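Local coordinates for protein DNA gyrase, B subunit, truncated (Myxococcus xanthus, PDB 3CWV) that probably uses ATP to break, pass and rejoin double-stranded DNA as the B subunit of a type II topoisomerase, at residues Leu31-Leu34 with Val35-Leu38; Ala42-Glu45 with Ala46-Gly49; Phe340-Leu343 with Leu344-His347. All coordinates share one frame; numbering follows the deposited sequence.

Interaction 1: residues Leu31-Leu34 with Val35-Leu38; sequences LHHL and VYFL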
loop_
_atom_site.group_PDB
_atom_site.type_symbol
_atom_site.label_atom_id
_atom_site.label_comp_id
_atom_site.label_asym_id
_atom_site.label_seq_id
_atom_site.Cartn_x
_atom_site.Cartn_y
_atom_site.Cartn_z
ATOM N N LEU A 31 7.244 -16.041 -0.332
ATOM C CA LEU A 31 8.541 -15.378 -0.473
ATOM C C LEU A 31 8.359 -13.902 -0.756
ATOM O O LEU A 31 9.005 -13.078 -0.129
ATOM C CB LEU A 31 9.346 -15.976 -1.640
ATOM C CG LEU A 31 10.705 -15.316 -1.870
ATOM C CD1 LEU A 31 11.697 -15.685 -0.748
ATOM C CD2 LEU A 31 11.277 -15.663 -3.276
ATOM N N HIS A 32 7.494 -13.574 -1.724
ATOM C CA HIS A 32 7.265 -12.165 -2.063
ATOM C C HIS A 32 6.534 -11.421 -0.943
ATOM O O HIS A 32 6.779 -10.238 -0.703
ATOM C CB HIS A 32 6.528 -12.044 -3.388
ATOM C CG HIS A 32 7.394 -12.427 -4.545
ATOM N ND1 HIS A 32 8.160 -11.514 -5.238
ATOM C CD2 HIS A 32 7.719 -13.642 -5.037
ATOM C CE1 HIS A 32 8.878 -12.150 -6.152
ATOM N NE2 HIS A 32 8.623 -13.445 -6.054
ATOM N N HIS A 33 5.659 -12.128 -0.247
ATOM C CA HIS A 33 4.988 -11.532 0.927
ATOM C C HIS A 33 5.903 -11.021 2.016
ATOM O O HIS A 33 5.606 -10.027 2.659
ATOM C CB HIS A 33 3.914 -12.452 1.459
ATOM C CG HIS A 33 2.630 -12.286 0.715
ATOM N ND1 HIS A 33 2.541 -12.490 -0.647
ATOM C CD2 HIS A 33 1.425 -11.813 1.106
ATOM C CE1 HIS A 33 1.315 -12.206 -1.051
ATOM N NE2 HIS A 33 0.614 -11.807 -0.003
ATOM N N LEU A 34 7.058 -11.646 2.177
ATOM C CA LEU A 34 8.021 -11.130 3.139
ATOM C C LEU A 34 8.401 -9.699 2.812
ATOM O O LEU A 34 8.573 -8.861 3.714
ATOM C CB LEU A 34 9.275 -12.018 3.169
ATOM C CG LEU A 34 9.085 -13.509 3.462
ATOM C CD1 LEU A 34 10.498 -14.108 3.540
ATOM C CD2 LEU A 34 8.326 -13.773 4.772
ATOM N N VAL A 35 8.560 -9.414 1.530
ATOM C CA VAL A 35 8.849 -8.054 1.075
ATOM C C VAL A 35 7.636 -7.145 1.210
ATOM O O VAL A 35 7.770 -5.985 1.647
ATOM C CB VAL A 35 9.288 -8.031 -0.413
ATOM C CG1 VAL A 35 9.661 -6.608 -0.807
ATOM C CG2 VAL A 35 10.499 -8.942 -0.596
ATOM N N TYR A 36 6.461 -7.652 0.835
ATOM C CA TYR A 36 5.228 -6.846 0.924
ATOM C C TYR A 36 4.956 -6.440 2.382
ATOM O O TYR A 36 4.461 -5.331 2.631
ATOM C CB TYR A 36 4.018 -7.615 0.374
ATOM C CG TYR A 36 4.129 -8.004 -1.104
ATOM C CD1 TYR A 36 4.911 -7.267 -2.003
ATOM C CD2 TYR A 36 3.416 -9.099 -1.597
ATOM C CE1 TYR A 36 4.982 -7.635 -3.372
ATOM C CE2 TYR A 36 3.500 -9.480 -2.945
ATOM C CZ TYR A 36 4.272 -8.744 -3.810
ATOM O OH TYR A 36 4.348 -9.123 -5.121
ATOM N N PHE A 37 5.265 -7.326 3.335
ATOM C CA PHE A 37 5.090 -6.979 4.763
ATOM C C PHE A 37 5.955 -5.763 5.141
ATOM O O PHE A 37 5.517 -4.869 5.896
ATOM C CB PHE A 37 5.419 -8.155 5.712
ATOM C CG PHE A 37 4.526 -9.394 5.547
ATOM C CD1 PHE A 37 3.226 -9.291 5.079
ATOM C CD2 PHE A 37 5.010 -10.648 5.926
ATOM C CE1 PHE A 37 2.393 -10.454 4.971
ATOM C CE2 PHE A 37 4.209 -11.792 5.821
ATOM C CZ PHE A 37 2.898 -11.694 5.344
ATOM N N LEU A 38 7.205 -5.746 4.677
ATOM C CA LEU A 38 8.072 -4.551 4.880
ATOM C C LEU A 38 7.509 -3.273 4.248
ATOM O O LEU A 38 7.435 -2.218 4.896
ATOM C CB LEU A 38 9.508 -4.798 4.396
ATOM C CG LEU A 38 10.518 -5.336 5.396
ATOM C CD1 LEU A 38 11.818 -5.626 4.655
ATOM C CD2 LEU A 38 10.783 -4.312 6.559
#

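Interaction 2: residues Ala42-Glu45 with Ala46-Gly49; sequences AYEE and ARRG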
loop_
_atom_site.group_PDB
_atom_site.type_symbol
_atom_site.label_atom_id
_atom_site.label_comp_id
_atom_site.label_asym_id
_atom_site.label_seq_id
_atom_site.Cartn_x
_atom_site.Cartn_y
_atom_site.Cartn_z
ATOM N N ALA A 42 6.195 0.599 5.889
ATOM C CA ALA A 42 6.519 1.927 5.357
ATOM C C ALA A 42 5.240 2.679 4.975
ATOM O O ALA A 42 5.108 3.865 5.260
ATOM C CB ALA A 42 7.469 1.796 4.123
ATOM N N TYR A 43 4.279 1.978 4.374
ATOM C CA TYR A 43 2.983 2.579 4.058
ATOM C C TYR A 43 2.289 3.139 5.302
ATOM O O TYR A 43 1.725 4.223 5.250
ATOM C CB TYR A 43 2.007 1.588 3.411
ATOM C CG TYR A 43 0.652 2.214 3.290
ATOM C CD1 TYR A 43 0.399 3.177 2.308
ATOM C CD2 TYR A 43 -0.353 1.914 4.200
ATOM C CE1 TYR A 43 -0.848 3.784 2.218
ATOM C CE2 TYR A 43 -1.585 2.511 4.131
ATOM C CZ TYR A 43 -1.828 3.443 3.135
ATOM O OH TYR A 43 -3.053 4.027 3.070
ATOM N N GLU A 44 2.277 2.382 6.393
ATOM C CA GLU A 44 1.557 2.830 7.577
ATOM C C GLU A 44 2.208 4.077 8.169
ATOM O O GLU A 44 1.508 5.013 8.626
ATOM C CB GLU A 44 1.424 1.705 8.609
ATOM C CG GLU A 44 0.831 2.155 9.955
ATOM C CD GLU A 44 -0.654 2.538 9.893
ATOM O OE1 GLU A 44 -1.335 2.280 8.882
ATOM O OE2 GLU A 44 -1.149 3.097 10.888
ATOM N N GLU A 45 3.537 4.125 8.153
ATOM C CA GLU A 45 4.236 5.350 8.570
ATOM C C GLU A 45 3.904 6.516 7.643
ATOM O O GLU A 45 3.616 7.631 8.116
ATOM C CB GLU A 45 5.746 5.156 8.605
ATOM C CG GLU A 45 6.171 4.058 9.578
ATOM C CD GLU A 45 5.856 4.416 11.034
ATOM O OE1 GLU A 45 6.431 5.392 11.568
ATOM O OE2 GLU A 45 5.022 3.714 11.626
ATOM N N ALA A 46 3.954 6.283 6.333
ATOM C CA ALA A 46 3.589 7.338 5.357
ATOM C C ALA A 46 2.132 7.783 5.542
ATOM O O ALA A 46 1.847 8.983 5.500
ATOM C CB ALA A 46 3.827 6.871 3.908
ATOM N N ARG A 47 1.218 6.823 5.706
ATOM C CA ARG A 47 -0.200 7.124 5.918
ATOM C C ARG A 47 -0.410 8.125 7.094
ATOM O O ARG A 47 -1.299 8.995 7.064
ATOM C CB ARG A 47 -0.972 5.843 6.214
ATOM C CG ARG A 47 -2.497 6.050 6.286
ATOM C CD ARG A 47 -3.240 4.829 6.835
ATOM N NE ARG A 47 -2.996 4.545 8.256
ATOM C CZ ARG A 47 -3.513 5.250 9.263
ATOM N NH1 ARG A 47 -4.292 6.301 9.010
ATOM N NH2 ARG A 47 -3.268 4.898 10.518
ATOM N N ARG A 48 0.432 7.999 8.108
ATOM C CA ARG A 48 0.327 8.792 9.345
ATOM C C ARG A 48 1.144 10.065 9.267
ATOM O O ARG A 48 1.208 10.824 10.244
ATOM C CB ARG A 48 0.836 7.970 10.531
ATOM C CG ARG A 48 -0.046 6.787 10.864
ATOM C CD ARG A 48 -0.420 6.795 12.345
ATOM N NE ARG A 48 -1.323 7.906 12.641
ATOM C CZ ARG A 48 -1.568 8.366 13.863
ATOM N NH1 ARG A 48 -0.964 7.815 14.923
ATOM N NH2 ARG A 48 -2.407 9.385 14.019
ATOM N N GLY A 49 1.791 10.287 8.124
ATOM C CA GLY A 49 2.551 11.510 7.924
ATOM C C GLY A 49 3.901 11.454 8.627
ATOM O O GLY A 49 4.482 12.497 8.979
#

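Interaction 3: residues Phe340-Leu343 with Leu344-His347; sequences FIEL and LREH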
loop_
_atom_site.group_PDB
_atom_site.type_symbol
_atom_site.label_atom_id
_atom_site.label_comp_id
_atom_site.label_asym_id
_atom_site.label_seq_id
_atom_site.Cartn_x
_atom_site.Cartn_y
_atom_site.Cartn_z
ATOM N N PHE A 340 -20.488 14.948 -8.278
ATOM C CA PHE A 340 -20.526 14.362 -9.603
ATOM C C PHE A 340 -21.535 15.130 -10.483
ATOM O O PHE A 340 -21.240 15.414 -11.647
ATOM C CB PHE A 340 -20.973 12.902 -9.550
ATOM C CG PHE A 340 -19.845 11.867 -9.471
ATOM C CD1 PHE A 340 -18.836 11.815 -10.423
ATOM C CD2 PHE A 340 -19.867 10.888 -8.464
ATOM C CE1 PHE A 340 -17.845 10.822 -10.372
ATOM C CE2 PHE A 340 -18.897 9.913 -8.391
ATOM C CZ PHE A 340 -17.872 9.869 -9.345
ATOM N N ILE A 341 -22.729 15.410 -9.943
ATOM C CA ILE A 341 -23.768 16.200 -10.645
ATOM C C ILE A 341 -23.208 17.538 -11.174
ATOM O O ILE A 341 -23.257 17.803 -12.373
ATOM C CB ILE A 341 -25.027 16.436 -9.750
ATOM C CG1 ILE A 341 -25.801 15.121 -9.570
ATOM C CG2 ILE A 341 -25.967 17.501 -10.369
ATOM C CD1 ILE A 341 -26.931 15.180 -8.557
ATOM N N GLU A 342 -22.662 18.362 -10.288
ATOM C CA GLU A 342 -22.099 19.641 -10.690
ATOM C C GLU A 342 -20.925 19.479 -11.654
ATOM O O GLU A 342 -20.872 20.116 -12.710
ATOM C CB GLU A 342 -21.665 20.424 -9.464
ATOM C CG GLU A 342 -20.928 21.723 -9.777
ATOM C CD GLU A 342 -21.841 22.880 -10.235
ATOM O OE1 GLU A 342 -21.377 24.046 -10.190
ATOM O OE2 GLU A 342 -23.006 22.639 -10.637
ATOM N N LEU A 343 -19.993 18.604 -11.290
ATOM C CA LEU A 343 -18.805 18.348 -12.086
ATOM C C LEU A 343 -19.132 17.936 -13.505
ATOM O O LEU A 343 -18.454 18.359 -14.454
ATOM C CB LEU A 343 -18.002 17.225 -11.421
ATOM C CG LEU A 343 -16.868 16.495 -12.106
ATOM C CD1 LEU A 343 -16.001 15.960 -10.988
ATOM C CD2 LEU A 343 -17.348 15.367 -12.986
ATOM N N LEU A 344 -20.139 17.080 -13.649
ATOM C CA LEU A 344 -20.410 16.456 -14.931
ATOM C C LEU A 344 -21.152 17.399 -15.890
ATOM O O LEU A 344 -21.224 17.128 -17.082
ATOM C CB LEU A 344 -21.182 15.138 -14.765
ATOM C CG LEU A 344 -20.461 13.870 -14.245
ATOM C CD1 LEU A 344 -21.441 12.754 -13.887
ATOM C CD2 LEU A 344 -19.435 13.350 -15.243
ATOM N N ARG A 345 -21.677 18.502 -15.366
ATOM C CA ARG A 345 -22.458 19.437 -16.182
ATOM C C ARG A 345 -21.660 19.833 -17.412
ATOM O O ARG A 345 -22.076 19.571 -18.551
ATOM C CB ARG A 345 -22.854 20.686 -15.381
ATOM C CG ARG A 345 -24.039 20.462 -14.447
ATOM C CD ARG A 345 -24.364 21.699 -13.614
ATOM N NE ARG A 345 -25.443 21.448 -12.653
ATOM C CZ ARG A 345 -26.709 21.193 -12.990
ATOM N NH1 ARG A 345 -27.075 21.143 -14.274
ATOM N NH2 ARG A 345 -27.617 20.981 -12.042
ATOM N N GLU A 346 -20.493 20.425 -17.160
ATOM C CA GLU A 346 -19.626 20.945 -18.227
ATOM C C GLU A 346 -18.393 20.075 -18.500
ATOM O O GLU A 346 -17.394 20.562 -19.041
ATOM C CB GLU A 346 -19.192 22.376 -17.893
ATOM C CG GLU A 346 -20.332 23.383 -17.927
ATOM C CD GLU A 346 -20.979 23.502 -19.301
ATOM O OE1 GLU A 346 -20.272 23.868 -20.275
ATOM O OE2 GLU A 346 -22.201 23.242 -19.401
ATOM N N HIS A 347 -18.470 18.795 -18.127
ATOM C CA HIS A 347 -17.375 17.845 -18.335
ATOM C C HIS A 347 -17.480 17.230 -19.722
ATOM O O HIS A 347 -18.570 16.852 -20.141
ATOM C CB HIS A 347 -17.418 16.720 -17.289
ATOM C CG HIS A 347 -16.158 15.913 -17.215
ATOM N ND1 HIS A 347 -15.912 14.834 -18.037
ATOM C CD2 HIS A 347 -15.076 16.027 -16.412
ATOM C CE1 HIS A 347 -14.732 14.319 -17.742
ATOM N NE2 HIS A 347 -14.198 15.035 -16.770
HETATM O O HOH W 1 -19.541 21.384 -14.666
#

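Interaction 1: residues Leu31-Leu34 with Val35-Leu38
His33, Tyr36 and Phe37 form an aromatic cluster on one side of helix 28-47, built from i to i+3 and i to i+4 neighbours. The Tyr36 ring turns its edge to the face of the His33 imidazole: the centroids lie 5.2 Å apart, the planes are inclined at 68°, and Tyr36 CD2 stands over the imidazole face, 3.6 Å from His33 ND1. His33 directs an edge at the face of Phe37 in an offset T-shaped pair with planes at 83°, so the imidazole presents its face to one neighbour and its edge to the other. The rotation of His33 is further set by ND1, which is hydrogen-bonded to Tyr29 O one turn earlier, while Arg177 of helix 171-184 makes a cation-pi contact with Tyr36. On another side of the helix Leu34 and Leu38 pack on strand 151-159 of what is probably the GHKL ATPase domain.

Tyr36 and Phe37 both carry CG anti to their own carbonyl carbon (chi1 near -60° in both), which lays each ring against the carbonyl oxygen four residues back. His33 O accepts a hydrogen bond from Phe37 N at 2.8 Å and also sits over one face of the Phe37 ring, with Phe37 CG 3.1 Å away.

Interaction 2: residues Ala42-Glu45 with Ala46-Gly49
Glu44 and Arg47 both send CG away from the backbone N (chi1 173° and -173°), and a bend in each chain, at chi2 of Glu44 (69°) and at chi3 of Arg47, brings carboxylate and guanidinium together. The two side chains run side by side, and Arg47 grips the carboxylate side-on with two nitrogens. Arg47 NE reaches Glu44 OE1 at 2.9 Å in an almost straight bond, approaching from above the carboxylate plane; Arg47 NH2 meets Glu44 OE2 on its syn side at 2.8 Å, though also tilted out of that plane. Both oxygens lie near the guanidinium plane, so the twist between the groups falls mainly on the acid.

Closer to the backbone, Arg47 CB lies over one face of the Tyr43 ring, 4.3 Å from its centroid, a CH-pi contact; CG and CD continue past the Tyr43 hydroxyl. Here helix 28-47 ends in a Schellman motif: Gly49, at positive phi, bonds through N to Ala46 O at 2.9 Å. Tyr43 and Arg47 also touch Ser307 of strand 300-307.

With an alanine replacing Arg47, the Glu44 carboxylate is likely to lose its two-pronged mate, and the hydroxyl side of Tyr43 the CG and CD alongside it. The pairing is consistent with the two charges offsetting each other near the helix end, with Arg47 CB set over the Tyr43 face.

Interaction 3: residues Phe340-Leu343 with Leu344-His347
Leu344 and Phe340 meet one helical turn apart. Leu344 CB lies 3.1 Å from Phe340 O, the oxygen that also accepts Leu344 N in a hydrogen bond of 2.8 Å. With CG anti to the carbonyl carbon (chi1 -74°), the chain stays beside that oxygen. Leu344 CG is itself 3.1 Å from Phe340 O, and there the chain forks: CD1 passes Phe340 O toward CB of Phe340, while CD2 turns to Leu343 and touches its CD2 at 3.7 Å. Leu344 packs on Leu283 of helix 267-284 and Leu343 on strand 228-234, consistent with the S5-like transducer domain.

This is the C-terminal end of helix 328-345, where the regular bonding slackens: Arg345 N bonds to Glu342 O at 3.2 Å and only weakly to Ile341 O. Water 1 bridges the opening turn, donating to Glu342 O and accepting from Glu346 N at 2.8 Å. Glu342 OE2 and Arg345 NE form a long salt bridge of 3.4 Å, with the carboxylate and guanidinium planes 79° apart. His347 follows the helix; its CB lies 3.4 Å from Leu343 O, its CD2 comes near Leu343 CD2, and its ND1 caps the backbone N of Val349.

Overall arrangement
Interactions 1 and 2 follow in series on the same helix, 28-47, with centres 17 Å apart: residues 31-38 lie mostly in its first half, and 42-49 cover its C-terminal end and the turn that follows. Interaction 1 is backed by strand 151-159 of the eight-stranded sheet and by helix 171-184, whereas interaction 2 meets strand 300-307 of the five-stranded sheet. The helix thus appears to link the two. Interaction 3 comes last, at the end of helix 328-345, touching that same five-stranded sheet through strand 228-234. Its centre is 42 Å from interaction 1, across the chain's centre, and 33 Å from interaction 2, consistent with the elongated two-domain build of GyrB N-terminal fragments.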